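Local coordinates for protein thiol-activated cytolysin (Desulfobulbus propionicus, PDB 6NAL) that probably forms large beta-barrel pores in target membranes, as a member, from a Gram-negative bacterium, of the thiol-activated, cholesterol-dependent cytolysin family, at residues Asp9-Leu14 with Thr216-Leu221; Glu37-Asp42 with Thr360-Gly365; Ile100-Pro105 with Ala123-Ile128. All coordinates share one frame; numbering follows the deposited sequence.

Contact 1: residues Asp9-Leu14 with Thr216-Leu221; sequences DKLASL and TTWEDL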
loop_
_atom_site.group_PDB
_atom_site.type_symbol
_atom_site.label_atom_id
_atom_site.label_comp_id
_atom_site.label_asym_id
_atom_site.label_seq_id
_atom_site.Cartn_x
_atom_site.Cartn_y
_atom_site.Cartn_z
ATOM N N ASP A 9 28.531 47.031 -22.963
ATOM C CA ASP A 9 27.250 47.367 -23.567
ATOM C C ASP A 9 26.630 46.152 -24.236
ATOM O O ASP A 9 25.448 45.865 -24.033
ATOM C CB ASP A 9 27.408 48.522 -24.548
ATOM C CG ASP A 9 28.122 49.706 -23.929
ATOM O OD1 ASP A 9 27.893 50.015 -22.726
ATOM O OD2 ASP A 9 28.941 50.316 -24.651
ATOM N N LYS A 10 27.413 45.396 -25.007
ATOM C CA LYS A 10 26.851 44.216 -25.659
ATOM C C LYS A 10 26.427 43.147 -24.644
ATOM O O LYS A 10 25.466 42.393 -24.892
ATOM C CB LYS A 10 27.854 43.669 -26.678
ATOM C CG LYS A 10 27.894 44.511 -27.994
ATOM C CD LYS A 10 27.453 43.687 -29.194
ATOM C CE LYS A 10 27.062 44.592 -30.367
ATOM N NZ LYS A 10 25.694 44.278 -30.889
ATOM N N LEU A 11 27.136 43.039 -23.518
ATOM C CA LEU A 11 26.727 42.112 -22.470
ATOM C C LEU A 11 25.409 42.530 -21.833
ATOM O O LEU A 11 24.462 41.736 -21.774
ATOM C CB LEU A 11 27.803 42.024 -21.398
ATOM C CG LEU A 11 28.887 40.978 -21.610
ATOM C CD1 LEU A 11 29.765 41.053 -20.371
ATOM C CD2 LEU A 11 28.337 39.603 -21.857
ATOM N N ALA A 12 25.337 43.772 -21.334
ATOM C CA ALA A 12 24.118 44.285 -20.717
ATOM C C ALA A 12 22.920 44.205 -21.660
ATOM O O ALA A 12 21.784 43.990 -21.215
ATOM C CB ALA A 12 24.326 45.728 -20.261
ATOM N N SER A 13 23.143 44.343 -22.952
ATOM C CA SER A 13 22.044 44.267 -23.897
ATOM C C SER A 13 21.757 42.837 -24.338
ATOM O O SER A 13 20.899 42.623 -25.199
ATOM C CB SER A 13 22.347 45.156 -25.119
ATOM O OG SER A 13 22.877 44.389 -26.189
ATOM N N LEU A 14 22.463 41.854 -23.791
ATOM C CA LEU A 14 22.256 40.463 -24.180
ATOM C C LEU A 14 21.081 39.900 -23.378
ATOM O O LEU A 14 21.205 39.607 -22.182
ATOM C CB LEU A 14 23.530 39.671 -23.959
ATOM C CG LEU A 14 23.661 38.322 -24.645
ATOM C CD1 LEU A 14 24.100 38.376 -26.081
ATOM C CD2 LEU A 14 24.672 37.511 -23.794
ATOM N N THR A 216 41.138 42.274 -25.428
ATOM C CA THR A 216 40.027 41.411 -25.847
ATOM C C THR A 216 38.860 42.262 -26.334
ATOM O O THR A 216 38.574 43.325 -25.791
ATOM C CB THR A 216 39.561 40.510 -24.681
ATOM O OG1 THR A 216 40.592 39.584 -24.318
ATOM C CG2 THR A 216 38.319 39.695 -25.067
ATOM N N THR A 217 38.181 41.793 -27.352
ATOM C CA THR A 217 37.075 42.547 -27.929
ATOM C C THR A 217 35.824 41.685 -27.913
ATOM O O THR A 217 35.888 40.466 -27.728
ATOM C CB THR A 217 37.372 42.974 -29.377
ATOM O OG1 THR A 217 37.718 41.817 -30.141
ATOM C CG2 THR A 217 38.519 43.968 -29.450
ATOM N N TRP A 218 34.684 42.340 -28.132
ATOM C CA TRP A 218 33.431 41.619 -28.252
ATOM C C TRP A 218 33.560 40.554 -29.324
ATOM O O TRP A 218 33.079 39.426 -29.162
ATOM C CB TRP A 218 32.261 42.563 -28.580
ATOM C CG TRP A 218 30.981 41.767 -28.702
ATOM C CD1 TRP A 218 30.285 41.498 -29.839
ATOM C CD2 TRP A 218 30.298 41.084 -27.647
ATOM N NE1 TRP A 218 29.193 40.709 -29.560
ATOM C CE2 TRP A 218 29.184 40.434 -28.222
ATOM C CE3 TRP A 218 30.510 40.965 -26.274
ATOM C CZ2 TRP A 218 28.296 39.672 -27.475
ATOM C CZ3 TRP A 218 29.601 40.207 -25.526
ATOM C CH2 TRP A 218 28.519 39.570 -26.135
ATOM N N GLU A 219 34.244 40.886 -30.417
ATOM C CA GLU A 219 34.344 39.965 -31.536
ATOM C C GLU A 219 35.091 38.689 -31.167
ATOM O O GLU A 219 34.788 37.617 -31.701
ATOM C CB GLU A 219 35.016 40.670 -32.711
ATOM C CG GLU A 219 34.760 39.974 -34.012
ATOM C CD GLU A 219 33.336 40.175 -34.491
ATOM O OE1 GLU A 219 32.719 41.223 -34.143
ATOM O OE2 GLU A 219 32.841 39.276 -35.213
ATOM N N ASP A 220 36.039 38.760 -30.238
ATOM C CA ASP A 220 36.669 37.529 -29.773
ATOM C C ASP A 220 35.689 36.642 -29.016
ATOM O O ASP A 220 35.756 35.418 -29.130
ATOM C CB ASP A 220 37.861 37.846 -28.889
ATOM C CG ASP A 220 38.894 38.639 -29.615
ATOM O OD1 ASP A 220 39.191 38.251 -30.771
ATOM O OD2 ASP A 220 39.362 39.650 -29.043
ATOM N N LEU A 221 34.810 37.236 -28.202
ATOM C CA LEU A 221 33.825 36.445 -27.477
ATOM C C LEU A 221 32.862 35.760 -28.444
ATOM O O LEU A 221 32.624 34.555 -28.327
ATOM C CB LEU A 221 33.061 37.330 -26.496
ATOM C CG LEU A 221 33.661 37.560 -25.117
ATOM C CD1 LEU A 221 34.944 38.303 -25.116
ATOM C CD2 LEU A 221 32.643 38.377 -24.300
#
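The Trp218 indole takes the Lys10 side chain over one face and Leu11 at its edge. This is a CH-pi contact at the packing of two helices, 2-12 and 218-224. Lys10 CB sits above the centre of the ring system, 3.7 Å from Trp218 CD2. Further out, Lys10 CD lies over the five-membered ring, 3.6 Å from its centroid and 18° off the normal. Its closest single atom is Trp218 NE1, at 3.5 Å from Lys10 CD. The lysine chain crosses the indole at about a right angle, and its bend at chi2 keeps CB and CD both over the face. Leu11 CD2 meets Trp218 CZ3 at 3.9 Å, near the ring plane.

Trp218 has CG anti to its backbone N (chi1 180°), which carries the indole from the first turn of its helix to helix 2-12. Leu6 of helix 2-12 and Ile226 also touch the ring. Thr217 is the N-cap of helix 218-224. Its backbone N donates to Asp220 OD2 at 3.0 Å, with an angle of 155° at the hydrogen. This is one half of a capping box, from the N-cap N-H to the carboxylate three residues on. Asp220 also pairs with Arg223 through its other oxygen. The aliphatic part of Lys10 does the touching, while the ammonium passes on beyond the ring: Lys10 NZ ends 5.2 Å from Trp218 NE1.

Contact 2: residues Glu37-Asp42 with Thr360-Gly365; sequences EERFDD and TERYSG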
loop_
_atom_site.group_PDB
_atom_site.type_symbol
_atom_site.label_atom_id
_atom_site.label_comp_id
_atom_site.label_asym_id
_atom_site.label_seq_id
_atom_site.Cartn_x
_atom_site.Cartn_y
_atom_site.Cartn_z
ATOM N N GLU A 37 1.618 -7.891 -10.838
ATOM C CA GLU A 37 1.912 -9.256 -11.240
ATOM C C GLU A 37 2.279 -10.105 -10.029
ATOM O O GLU A 37 2.686 -9.610 -8.979
ATOM C CB GLU A 37 3.036 -9.346 -12.276
ATOM C CG GLU A 37 4.101 -8.323 -12.117
ATOM C CD GLU A 37 5.001 -8.229 -13.327
ATOM O OE1 GLU A 37 6.237 -8.049 -13.152
ATOM O OE2 GLU A 37 4.465 -8.356 -14.445
ATOM N N GLU A 38 2.119 -11.411 -10.187
ATOM C CA GLU A 38 2.137 -12.315 -9.060
ATOM C C GLU A 38 2.876 -13.582 -9.438
ATOM O O GLU A 38 2.987 -13.946 -10.611
ATOM C CB GLU A 38 0.696 -12.641 -8.612
ATOM C CG GLU A 38 -0.155 -13.479 -9.665
ATOM C CD GLU A 38 -1.454 -14.137 -9.042
ATOM O OE1 GLU A 38 -2.030 -13.566 -8.102
ATOM O OE2 GLU A 38 -1.899 -15.218 -9.485
ATOM N N ARG A 39 3.362 -14.255 -8.413
ATOM C CA ARG A 39 3.832 -15.616 -8.555
ATOM C C ARG A 39 3.918 -16.239 -7.174
ATOM O O ARG A 39 3.830 -15.563 -6.142
ATOM C CB ARG A 39 5.195 -15.670 -9.251
ATOM C CG ARG A 39 6.295 -15.075 -8.437
ATOM C CD ARG A 39 7.570 -14.847 -9.263
ATOM N NE ARG A 39 8.529 -14.094 -8.457
ATOM C CZ ARG A 39 9.312 -14.664 -7.555
ATOM N NH1 ARG A 39 9.257 -15.984 -7.398
ATOM N NH2 ARG A 39 10.152 -13.920 -6.842
ATOM N N PHE A 40 4.144 -17.537 -7.189
ATOM C CA PHE A 40 4.361 -18.319 -5.991
ATOM C C PHE A 40 5.765 -18.874 -5.935
ATOM O O PHE A 40 6.285 -19.373 -6.936
ATOM C CB PHE A 40 3.407 -19.498 -5.941
ATOM C CG PHE A 40 2.017 -19.116 -5.659
ATOM C CD1 PHE A 40 1.576 -19.033 -4.357
ATOM C CD2 PHE A 40 1.154 -18.828 -6.697
ATOM C CE1 PHE A 40 0.261 -18.674 -4.087
ATOM C CE2 PHE A 40 -0.149 -18.456 -6.440
ATOM C CZ PHE A 40 -0.606 -18.395 -5.128
ATOM N N ASP A 41 6.339 -18.846 -4.743
ATOM C CA ASP A 41 7.578 -19.553 -4.419
ATOM C C ASP A 41 7.192 -20.560 -3.329
ATOM O O ASP A 41 7.326 -20.286 -2.132
ATOM C CB ASP A 41 8.675 -18.594 -3.970
ATOM C CG ASP A 41 9.868 -19.321 -3.350
ATOM O OD1 ASP A 41 9.881 -20.585 -3.402
ATOM O OD2 ASP A 41 10.785 -18.624 -2.827
ATOM N N ASP A 42 6.683 -21.718 -3.761
ATOM C CA ASP A 42 6.070 -22.731 -2.891
ATOM C C ASP A 42 4.833 -22.147 -2.209
ATOM O O ASP A 42 3.885 -21.742 -2.909
ATOM C CB ASP A 42 7.173 -23.269 -1.976
ATOM C CG ASP A 42 8.088 -24.274 -2.692
ATOM O OD1 ASP A 42 7.559 -25.190 -3.380
ATOM O OD2 ASP A 42 9.334 -24.133 -2.576
ATOM N N THR A 360 7.682 -5.063 -4.219
ATOM C CA THR A 360 7.461 -6.482 -4.061
ATOM C C THR A 360 7.068 -6.713 -2.607
ATOM O O THR A 360 7.701 -6.157 -1.707
ATOM C CB THR A 360 8.739 -7.235 -4.397
ATOM O OG1 THR A 360 9.105 -7.023 -5.773
ATOM C CG2 THR A 360 8.537 -8.704 -4.109
ATOM N N GLU A 361 5.978 -7.461 -2.387
ATOM C CA GLU A 361 5.584 -7.944 -1.069
ATOM C C GLU A 361 5.539 -9.460 -1.095
ATOM O O GLU A 361 5.049 -10.058 -2.056
ATOM C CB GLU A 361 4.203 -7.431 -0.626
ATOM C CG GLU A 361 4.181 -5.941 -0.310
ATOM C CD GLU A 361 4.453 -5.635 1.168
ATOM O OE1 GLU A 361 5.477 -4.953 1.474
ATOM O OE2 GLU A 361 3.624 -6.066 2.010
ATOM N N ARG A 362 6.067 -10.073 -0.052
ATOM C CA ARG A 362 6.050 -11.514 0.118
ATOM C C ARG A 362 5.098 -11.819 1.268
ATOM O O ARG A 362 5.205 -11.228 2.347
ATOM C CB ARG A 362 7.461 -12.061 0.380
ATOM C CG ARG A 362 8.512 -11.716 -0.708
ATOM C CD ARG A 362 9.941 -12.228 -0.386
ATOM N NE ARG A 362 9.977 -13.692 -0.325
ATOM C CZ ARG A 362 10.308 -14.476 -1.345
ATOM N NH1 ARG A 362 10.660 -13.935 -2.509
ATOM N NH2 ARG A 362 10.291 -15.804 -1.200
ATOM N N TYR A 363 4.141 -12.692 1.009
ATOM C CA TYR A 363 3.135 -13.105 1.983
ATOM C C TYR A 363 3.327 -14.602 2.182
ATOM O O TYR A 363 3.196 -15.388 1.231
ATOM C CB TYR A 363 1.728 -12.786 1.499
ATOM C CG TYR A 363 1.485 -11.355 1.157
ATOM C CD1 TYR A 363 1.011 -10.477 2.120
ATOM C CD2 TYR A 363 1.695 -10.881 -0.141
ATOM C CE1 TYR A 363 0.753 -9.161 1.830
ATOM C CE2 TYR A 363 1.435 -9.541 -0.452
ATOM C CZ TYR A 363 0.965 -8.689 0.562
ATOM O OH TYR A 363 0.687 -7.371 0.322
ATOM N N SER A 364 3.745 -14.987 3.385
ATOM C CA SER A 364 4.034 -16.392 3.641
ATOM C C SER A 364 2.730 -17.184 3.793
ATOM O O SER A 364 1.694 -16.655 4.211
ATOM C CB SER A 364 4.922 -16.548 4.879
ATOM O OG SER A 364 4.279 -16.062 6.041
ATOM N N GLY A 365 2.789 -18.452 3.408
ATOM C CA GLY A 365 1.704 -19.373 3.641
ATOM C C GLY A 365 1.548 -19.656 5.133
ATOM O O GLY A 365 2.144 -19.018 6.008
#
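Asp41 and Arg362 form a salt bridge across the surface of the long sheet that runs toward the C-terminal beta sandwich, probably domain 2 of this cytolysin family. It spans one strand. Strand 44-59 pairs antiparallel with both 37-41 and 349-372, so the two segments lie on either side of it. Backbone bonds of Arg39 with Ile46 and of Tyr363 with Tyr45 hold this three-strand order.

The ionic part is a single hydrogen bond. Arg362 NH2 donates to Asp41 OD2 at 3.3 Å, with an angle of 148° at the hydrogen. The oxygen lies in the guanidinium plane, at its edge. On the acid, OD2 is met on its anti side, and the donor is tilted out of the carboxylate plane. The two planes stand 79° apart, so this is not a flat two-toothed pair. With chi1 at 168°, Asp41 has CG opposite the backbone N, which brings the carboxylate over the middle strand. Arg362 bends at chi3 to meet it.

A second charge lies close by. Arg39 NH2 is 4.4 Å from Arg362 NH1. Of the acid's oxygens, Asp41 OD2 is nearest, 5.5 Å from Arg39 NH1.

The middle strand adds packing: the side chains of Arg39, Asp41 and Arg362 all touch Ile46. The chemistry implies a modest surface link, one long bond in which Asp41 probably offsets some of the charge of two neighbouring arginines.

Contact 3: residues Ile100-Pro105 with Ala123-Ile128; sequences ITVDLP and AGINDI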
loop_
_atom_site.group_PDB
_atom_site.type_symbol
_atom_site.label_atom_id
_atom_site.label_comp_id
_atom_site.label_asym_id
_atom_site.label_seq_id
_atom_site.Cartn_x
_atom_site.Cartn_y
_atom_site.Cartn_z
ATOM N N ILE A 100 40.953 35.698 -5.839
ATOM C CA ILE A 100 40.724 34.292 -5.560
ATOM C C ILE A 100 40.872 34.122 -4.058
ATOM O O ILE A 100 41.841 34.613 -3.473
ATOM C CB ILE A 100 41.734 33.412 -6.309
ATOM C CG1 ILE A 100 41.620 33.629 -7.823
ATOM C CG2 ILE A 100 41.566 31.948 -5.937
ATOM C CD1 ILE A 100 40.372 33.068 -8.423
ATOM N N THR A 101 39.905 33.473 -3.426
ATOM C CA THR A 101 39.897 33.330 -1.972
ATOM C C THR A 101 39.784 31.854 -1.617
ATOM O O THR A 101 38.905 31.157 -2.123
ATOM C CB THR A 101 38.731 34.125 -1.364
ATOM O OG1 THR A 101 38.905 35.517 -1.675
ATOM C CG2 THR A 101 38.618 33.904 0.132
ATOM N N VAL A 102 40.719 31.379 -0.807
ATOM C CA VAL A 102 40.726 30.020 -0.298
ATOM C C VAL A 102 40.099 30.049 1.078
ATOM O O VAL A 102 40.575 30.766 1.951
ATOM C CB VAL A 102 42.147 29.455 -0.193
ATOM C CG1 VAL A 102 42.100 28.061 0.314
ATOM C CG2 VAL A 102 42.847 29.568 -1.516
ATOM N N ASP A 103 39.080 29.243 1.286
ATOM C CA ASP A 103 38.416 29.172 2.574
ATOM C C ASP A 103 38.828 27.874 3.246
ATOM O O ASP A 103 38.319 26.803 2.889
ATOM C CB ASP A 103 36.905 29.230 2.429
ATOM C CG ASP A 103 36.202 28.857 3.730
ATOM O OD1 ASP A 103 36.703 29.302 4.805
ATOM O OD2 ASP A 103 35.183 28.098 3.680
ATOM N N LEU A 104 39.790 27.963 4.208
ATOM C CA LEU A 104 40.048 26.737 4.937
ATOM C C LEU A 104 39.462 26.817 6.334
ATOM O O LEU A 104 39.588 27.847 6.990
ATOM C CB LEU A 104 41.516 26.388 5.090
ATOM C CG LEU A 104 42.238 26.396 3.770
ATOM C CD1 LEU A 104 42.938 27.746 3.691
ATOM C CD2 LEU A 104 43.234 25.291 3.697
ATOM N N PRO A 105 38.927 25.705 6.827
ATOM C CA PRO A 105 38.224 25.696 8.123
ATOM C C PRO A 105 39.189 25.905 9.263
ATOM O O PRO A 105 40.306 25.378 9.263
ATOM C CB PRO A 105 37.586 24.299 8.192
ATOM C CG PRO A 105 37.981 23.592 6.864
ATOM C CD PRO A 105 39.185 24.359 6.323
ATOM N N ALA A 123 48.572 27.118 -8.747
ATOM C CA ALA A 123 49.751 27.475 -7.962
ATOM C C ALA A 123 49.372 28.286 -6.729
ATOM O O ALA A 123 49.860 28.017 -5.624
ATOM C CB ALA A 123 50.725 28.275 -8.820
ATOM N N GLY A 124 48.513 29.303 -6.902
ATOM C CA GLY A 124 48.070 30.094 -5.764
ATOM C C GLY A 124 47.383 29.280 -4.683
ATOM O O GLY A 124 47.598 29.518 -3.481
ATOM N N ILE A 125 46.522 28.332 -5.091
ATOM C CA ILE A 125 45.833 27.484 -4.122
ATOM C C ILE A 125 46.840 26.631 -3.374
ATOM O O ILE A 125 46.803 26.519 -2.141
ATOM C CB ILE A 125 44.783 26.610 -4.829
ATOM C CG1 ILE A 125 43.642 27.485 -5.317
ATOM C CG2 ILE A 125 44.227 25.526 -3.903
ATOM C CD1 ILE A 125 42.613 26.774 -6.239
ATOM N N ASN A 126 47.771 26.033 -4.115
ATOM C CA ASN A 126 48.726 25.129 -3.501
ATOM C C ASN A 126 49.732 25.863 -2.631
ATOM O O ASN A 126 50.302 25.252 -1.723
ATOM C CB ASN A 126 49.444 24.330 -4.568
ATOM C CG ASN A 126 48.627 23.178 -5.043
ATOM O OD1 ASN A 126 47.845 22.566 -4.286
ATOM N ND2 ASN A 126 48.799 22.855 -6.297
ATOM N N ASP A 127 49.949 27.153 -2.884
ATOM C CA ASP A 127 50.792 27.942 -2.000
ATOM C C ASP A 127 50.104 28.164 -0.658
ATOM O O ASP A 127 50.623 27.766 0.389
ATOM C CB ASP A 127 51.144 29.263 -2.663
ATOM C CG ASP A 127 52.116 30.071 -1.837
ATOM O OD1 ASP A 127 51.967 31.313 -1.807
ATOM O OD2 ASP A 127 53.005 29.458 -1.192
ATOM N N ILE A 128 48.913 28.769 -0.672
ATOM C CA ILE A 128 48.128 28.931 0.553
ATOM C C ILE A 128 47.987 27.605 1.302
ATOM O O ILE A 128 47.987 27.568 2.539
ATOM C CB ILE A 128 46.754 29.531 0.211
ATOM C CG1 ILE A 128 46.991 30.906 -0.396
ATOM C CG2 ILE A 128 45.857 29.578 1.442
ATOM C CD1 ILE A 128 45.750 31.563 -0.878
#
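Ile125 meets Val102 where helix 118-133 packs against one face of the antiparallel sheet, a helix-on-sheet layer of the MACPF/CDC type of fold. Strand 98-103 runs between strands 110-114 and 187-202. Its Ile100 and Val102, and Leu104 just beyond, point toward the helix. Thr101 points away.

On the helix, Ile125 comes first. Its CG1 is 4.4 Å from Val102 CG2, a loose contact, and its side chain also touches Val200 of strand 187-202. Asp127 makes a salt bridge with Lys131, one turn later.

Ile128 is next, one turn after Gly124, whose carbonyl O accepts its backbone N at 3.2 Å. It carries most of the touching. Its CG1 is anti to the carbonyl carbon (chi1 -62°); both branches reach Val102, and CG2 meets Leu104 as well. CD1 meets Val102 CG2 at 3.6 Å, tip to tip. CG2 lies 4.1 Å from Val102 CB, and Leu104 CD1 is likewise 4.1 Å from Ile128 CG2. Ile110 and Phe112 of strand 110-114 extend the bed under Ile128, while Leu104 reaches on to Leu129 and Trp132. Beside it, Pro105 packs on Trp439 of the second subunit.

All four side chains that touch are aliphatic and buried. The union therefore rests on shape and on the exclusion of water, without charges or directional bonds between the side chains.

How the contacts relate
The three contacts are separate sites on an elongated chain. Contacts 1 and 3 lie on the same side of the chain's centre, with centres 31 Å apart and nearest atoms about 17 Å apart. Contact 2 is on the opposite side. Its centre is 66 Å from that of contact 1 and 59 Å from that of contact 3. Along the chain, contact 3 is nested within the loops closed by the other two, while contacts 1 and 2 alternate their segments. Helix 2-12 and strand 37-41 follow each other in sequence but end up far apart. Of the three, contact 3 alone adjoins the second subunit.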